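Local coordinates for protein thymidylate synthase ThyX (Streptomyces cacaoi subsp. asoensis, PDB 4P5A) that probably methylates UMP or dUMP at the expense of methylenetetrahydrofolate and NADPH, working as a homotetramer that binds FAD, at residues F106-E118 / Y126-V138. Numbering follows the deposited sequence.
Sequences FYVPDATRLLRQE and YVGGSTDDHQQVV
The side chain of R116 lies across D133 at about a right angle and holds both carboxylate oxygens through NE and NH2, an instance of a strand residue pairing with the first turn of the helix that follows its hairpin. NE gives D133 OD1 an almost straight bond of 2.8 Å in the guanidinium plane, and NH2 reaches D133 OD2 at 2.9 Å. The arm is stretched out as far as NE, which carries the charge past G128 to the helix start. There OD1 also accepts from S130 N, on the carboxylate face opposite R116 NE, while S130 OG accepts a hydrogen bond from D133 N: a capping box whose acid also serves the salt bridge. With an alanine at position R116 the D133 carboxylate would probably keep its capping bonds but lose its charged mate across the contact. Next to this pair, one residue, V127, lies opposite two, L115 and R116: a classic beta bulge. L115 CD1 rests 3.6 Å from H134 CA.

On the next residue of the helix, in the conformer described here, the H134 imidazole is met at its edge and on both faces. Its CG stands anti to the backbone N (chi1 -171°), directing NE2 to P109 O at 2.9 Å with the oxygen in the ring plane; A111 CA sits over the ring centre in a CH-pi contact, and V138 CG2, from the same helix, lies against the opposite face toward the rim. On the hairpin, the amide of Q117 runs obliquely past the Y126 ring, their planes 45° apart, with Q117 NE2 3.3 Å from Y126 CE1.

Thus the hairpin of strands 116-118 and 125-127, together with the loop after strand 105-107, packs on the start of helix 131-157, while R116 meets G159 and Y126 meets E163, both of the second subunit.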
loop_
_atom_site.group_PDB
_atom_site.type_symbol
_atom_site.label_atom_id
_atom_site.label_comp_id
_atom_site.label_asym_id
_atom_site.label_seq_id
_atom_site.Cartn_x
_atom_site.Cartn_y
_atom_site.Cartn_z
ATOM N N PHE B 106 -23.969 -10.435 20.815
ATOM C CA PHE B 106 -24.518 -10.192 19.448
ATOM C C PHE B 106 -25.048 -8.783 19.437
ATOM O O PHE B 106 -25.646 -8.301 20.437
ATOM C CB PHE B 106 -25.667 -11.190 19.052
ATOM C CG PHE B 106 -25.251 -12.576 19.098
ATOM C CD1 PHE B 106 -25.454 -13.324 20.229
ATOM C CD2 PHE B 106 -24.499 -13.115 18.030
ATOM C CE1 PHE B 106 -24.987 -14.606 20.343
ATOM C CE2 PHE B 106 -23.996 -14.466 18.116
ATOM C CZ PHE B 106 -24.279 -15.207 19.262
ATOM N N TYR B 107 -24.854 -8.069 18.317
ATOM C CA TYR B 107 -25.293 -6.704 18.236
ATOM C C TYR B 107 -26.783 -6.563 17.783
ATOM O O TYR B 107 -27.234 -7.207 16.819
ATOM C CB TYR B 107 -24.404 -5.919 17.179
ATOM C CG TYR B 107 -24.857 -4.500 16.903
ATOM C CD1 TYR B 107 -25.650 -4.202 15.764
ATOM C CD2 TYR B 107 -24.532 -3.445 17.788
ATOM C CE1 TYR B 107 -26.099 -2.919 15.523
ATOM C CE2 TYR B 107 -24.975 -2.132 17.546
ATOM C CZ TYR B 107 -25.752 -1.882 16.446
ATOM O OH TYR B 107 -26.199 -0.597 16.159
ATOM N N VAL B 108 -27.485 -5.641 18.446
ATOM C CA VAL B 108 -28.811 -5.213 17.934
ATOM C C VAL B 108 -28.818 -3.709 18.066
ATOM O O VAL B 108 -28.272 -3.172 19.020
ATOM C CB VAL B 108 -30.029 -5.885 18.808
ATOM C CG1 VAL B 108 -30.078 -7.381 18.626
ATOM C CG2 VAL B 108 -29.887 -5.501 20.246
ATOM N N PRO B 109 -29.465 -3.014 17.148
ATOM C CA PRO B 109 -29.454 -1.548 17.217
ATOM C C PRO B 109 -30.196 -1.039 18.450
ATOM O O PRO B 109 -31.155 -1.689 18.872
ATOM C CB PRO B 109 -30.128 -1.120 15.928
ATOM C CG PRO B 109 -30.759 -2.416 15.276
ATOM C CD PRO B 109 -30.197 -3.600 16.007
ATOM N N ASP B 110 -29.794 0.105 18.999
ATOM C CA ASP B 110 -30.594 0.653 20.117
ATOM C C ASP B 110 -31.825 1.461 19.633
ATOM O O ASP B 110 -32.125 1.601 18.425
ATOM C CB ASP B 110 -29.756 1.463 21.067
ATOM C CG ASP B 110 -29.269 2.726 20.461
ATOM O OD1 ASP B 110 -29.829 3.266 19.438
ATOM O OD2 ASP B 110 -28.307 3.222 21.024
ATOM N N ALA B 111 -32.565 1.987 20.595
ATOM C CA ALA B 111 -33.845 2.588 20.216
ATOM C C ALA B 111 -33.701 3.861 19.388
ATOM O O ALA B 111 -34.670 4.269 18.784
ATOM C CB ALA B 111 -34.770 2.792 21.472
ATOM N N THR B 112 -32.518 4.468 19.317
ATOM C CA THR B 112 -32.325 5.712 18.556
ATOM C C THR B 112 -31.957 5.452 17.080
ATOM O O THR B 112 -32.132 6.304 16.228
ATOM C CB THR B 112 -31.231 6.648 19.191
ATOM O OG1 THR B 112 -29.952 6.068 18.987
ATOM C CG2 THR B 112 -31.430 6.781 20.651
ATOM N N ARG B 113 -31.448 4.272 16.781
ATOM C CA ARG B 113 -31.072 3.931 15.385
ATOM C C ARG B 113 -32.226 4.130 14.375
ATOM O O ARG B 113 -33.398 3.717 14.608
ATOM C CB ARG B 113 -30.626 2.479 15.349
ATOM C CG ARG B 113 -29.187 2.322 14.728
ATOM C CD ARG B 113 -29.407 2.200 13.353
ATOM N NE ARG B 113 -28.291 1.616 12.614
ATOM C CZ ARG B 113 -28.289 1.680 11.292
ATOM N NH1 ARG B 113 -29.283 2.297 10.693
ATOM N NH2 ARG B 113 -27.354 1.113 10.558
ATOM N N LEU B 114 -31.907 4.673 13.218
ATOM C CA LEU B 114 -32.963 4.800 12.171
ATOM C C LEU B 114 -33.130 3.441 11.556
ATOM O O LEU B 114 -32.127 2.806 11.214
ATOM C CB LEU B 114 -32.523 5.797 11.113
ATOM C CG LEU B 114 -32.068 7.151 11.717
ATOM C CD1 LEU B 114 -31.353 8.043 10.713
ATOM C CD2 LEU B 114 -33.215 7.910 12.382
ATOM N N LEU B 115 -34.361 2.954 11.416
ATOM C CA LEU B 115 -34.562 1.579 10.948
ATOM C C LEU B 115 -35.188 1.422 9.580
ATOM O O LEU B 115 -35.296 0.288 9.117
ATOM C CB LEU B 115 -35.358 0.749 11.975
ATOM C CG LEU B 115 -34.753 0.586 13.362
ATOM C CD1 LEU B 115 -35.738 -0.150 14.325
ATOM C CD2 LEU B 115 -33.465 -0.254 13.200
ATOM N N ARG B 116 -35.606 2.534 8.964
ATOM C CA ARG B 116 -36.256 2.489 7.663
ATOM C C ARG B 116 -35.468 3.200 6.628
ATOM O O ARG B 116 -34.632 4.050 6.932
ATOM C CB ARG B 116 -37.643 3.095 7.725
ATOM C CG ARG B 116 -38.536 2.222 8.460
ATOM C CD ARG B 116 -39.949 2.708 8.469
ATOM N NE ARG B 116 -40.703 1.625 9.082
ATOM C CZ ARG B 116 -41.382 0.691 8.416
ATOM N NH1 ARG B 116 -41.485 0.699 7.088
ATOM N NH2 ARG B 116 -42.026 -0.235 9.109
ATOM N N GLN B 117 -35.754 2.886 5.381
ATOM C CA GLN B 117 -35.018 3.518 4.306
ATOM C C GLN B 117 -35.998 4.127 3.324
ATOM O O GLN B 117 -36.998 3.533 3.027
ATOM C CB GLN B 117 -34.132 2.501 3.588
ATOM C CG GLN B 117 -33.188 3.151 2.539
ATOM C CD GLN B 117 -32.022 2.232 2.088
ATOM O OE1 GLN B 117 -31.137 2.629 1.277
ATOM N NE2 GLN B 117 -32.042 1.007 2.573
ATOM N N GLU B 118 -35.729 5.328 2.850
ATOM C CA GLU B 118 -36.509 5.894 1.731
ATOM C C GLU B 118 -35.658 6.135 0.473
ATOM O O GLU B 118 -34.427 6.321 0.553
ATOM C CB GLU B 118 -37.163 7.219 2.155
ATOM C CG GLU B 118 -38.043 7.127 3.385
ATOM C CD GLU B 118 -38.669 8.501 3.746
ATOM O OE1 GLU B 118 -37.974 9.541 3.507
ATOM O OE2 GLU B 118 -39.831 8.523 4.257
ATOM N N TYR B 126 -31.659 7.174 5.427
ATOM C CA TYR B 126 -32.398 6.436 6.442
ATOM C C TYR B 126 -33.310 7.389 7.254
ATOM O O TYR B 126 -32.984 8.600 7.431
ATOM C CB TYR B 126 -31.467 5.548 7.320
ATOM C CG TYR B 126 -30.670 4.560 6.447
ATOM C CD1 TYR B 126 -31.242 3.325 6.042
ATOM C CD2 TYR B 126 -29.410 4.889 5.974
ATOM C CE1 TYR B 126 -30.541 2.428 5.183
ATOM C CE2 TYR B 126 -28.673 4.008 5.142
ATOM C CZ TYR B 126 -29.252 2.755 4.760
ATOM O OH TYR B 126 -28.568 1.911 3.927
ATOM N N VAL B 127 -34.437 6.821 7.711
ATOM C CA VAL B 127 -35.438 7.553 8.497
ATOM C C VAL B 127 -35.909 6.735 9.680
ATOM O O VAL B 127 -35.686 5.500 9.722
ATOM C CB VAL B 127 -36.673 7.977 7.661
ATOM C CG1 VAL B 127 -36.240 9.060 6.627
ATOM C CG2 VAL B 127 -37.366 6.745 6.991
ATOM N N GLY B 128 -36.553 7.436 10.629
ATOM C CA GLY B 128 -36.941 6.859 11.925
ATOM C C GLY B 128 -37.852 5.661 11.734
ATOM O O GLY B 128 -38.632 5.624 10.756
ATOM N N GLY B 129 -37.719 4.670 12.637
ATOM C CA GLY B 129 -38.708 3.553 12.754
ATOM C C GLY B 129 -39.660 3.867 13.921
ATOM O O GLY B 129 -39.389 4.797 14.729
ATOM N N SER B 130 -40.771 3.124 14.021
ATOM C CA SER B 130 -41.713 3.287 15.148
ATOM C C SER B 130 -41.250 2.416 16.316
ATOM O O SER B 130 -40.290 1.616 16.191
ATOM C CB SER B 130 -43.145 2.913 14.716
ATOM O OG SER B 130 -43.207 1.543 14.294
ATOM N N THR B 131 -41.917 2.554 17.457
ATOM C CA THR B 131 -41.614 1.662 18.586
ATOM C C THR B 131 -41.820 0.213 18.143
ATOM O O THR B 131 -40.980 -0.656 18.441
ATOM C CB THR B 131 -42.442 1.996 19.832
ATOM O OG1 THR B 131 -42.110 3.330 20.207
ATOM C CG2 THR B 131 -42.070 1.066 21.006
ATOM N N ASP B 132 -42.905 -0.016 17.405
ATOM C CA ASP B 132 -43.103 -1.330 16.863
ATOM C C ASP B 132 -41.938 -1.854 15.959
ATOM O O ASP B 132 -41.600 -3.067 15.988
ATOM C CB ASP B 132 -44.419 -1.476 16.102
ATOM C CG ASP B 132 -44.679 -2.940 15.777
ATOM O OD1 ASP B 132 -44.526 -3.772 16.727
ATOM O OD2 ASP B 132 -44.942 -3.285 14.601
ATOM N N ASP B 133 -41.360 -0.961 15.156
ATOM C CA ASP B 133 -40.169 -1.366 14.324
ATOM C C ASP B 133 -39.016 -1.876 15.197
ATOM O O ASP B 133 -38.475 -2.940 14.916
ATOM C CB ASP B 133 -39.686 -0.236 13.401
ATOM C CG ASP B 133 -40.696 0.059 12.296
ATOM O OD1 ASP B 133 -40.842 1.224 11.869
ATOM O OD2 ASP B 133 -41.372 -0.898 11.849
ATOM N N HIS B 134 -38.659 -1.134 16.247
ATOM C CA HIS B 134 -37.568 -1.575 17.109
ATOM C C HIS B 134 -37.918 -2.922 17.740
ATOM O O HIS B 134 -37.110 -3.846 17.735
ATOM C CB HIS B 134 -37.195 -0.564 18.194
ATOM C CG HIS B 134 -35.938 -0.931 18.946
ATOM N ND1 HIS B 134 -35.923 -1.222 20.294
ATOM C CD2 HIS B 134 -34.656 -1.060 18.525
ATOM C CE1 HIS B 134 -34.688 -1.510 20.672
ATOM N NE2 HIS B 134 -33.904 -1.410 19.605
ATOM N N GLN B 135 -39.147 -3.034 18.260
ATOM C CA GLN B 135 -39.547 -4.308 18.897
ATOM C C GLN B 135 -39.436 -5.492 17.962
ATOM O O GLN B 135 -39.081 -6.545 18.445
ATOM C CB GLN B 135 -40.981 -4.231 19.447
ATOM C CG GLN B 135 -41.104 -3.391 20.727
ATOM C CD GLN B 135 -42.602 -2.914 20.971
ATOM O OE1 GLN B 135 -42.876 -2.170 21.925
ATOM N NE2 GLN B 135 -43.544 -3.339 20.085
ATOM N N GLN B 136 -39.808 -5.308 16.694
ATOM C CA GLN B 136 -39.826 -6.345 15.672
ATOM C C GLN B 136 -38.388 -6.743 15.364
ATOM O O GLN B 136 -38.062 -7.955 15.288
ATOM C CB GLN B 136 -40.499 -5.842 14.373
ATOM C CG GLN B 136 -41.988 -6.140 14.345
ATOM C CD GLN B 136 -42.297 -7.450 15.133
ATOM O OE1 GLN B 136 -42.103 -8.589 14.626
ATOM N NE2 GLN B 136 -42.698 -7.276 16.410
ATOM N N VAL B 137 -37.522 -5.741 15.262
ATOM C CA VAL B 137 -36.071 -6.069 15.149
ATOM C C VAL B 137 -35.511 -6.869 16.333
ATOM O O VAL B 137 -34.910 -7.950 16.111
ATOM C CB VAL B 137 -35.185 -4.829 14.802
ATOM C CG1 VAL B 137 -33.667 -5.175 14.847
ATOM C CG2 VAL B 137 -35.543 -4.295 13.406
ATOM N N VAL B 138 -35.754 -6.431 17.559
ATOM C CA VAL B 138 -35.248 -7.125 18.687
ATOM C C VAL B 138 -35.841 -8.524 18.714
ATOM O O VAL B 138 -35.174 -9.504 19.051
ATOM C CB VAL B 138 -35.531 -6.352 19.971
ATOM C CG1 VAL B 138 -35.134 -7.169 21.197
ATOM C CG2 VAL B 138 -34.664 -5.098 19.923
HETATM O O HOH W 1 -35.867 4.744 14.703
HETATM O O HOH W 2 -29.899 -0.523 3.438
#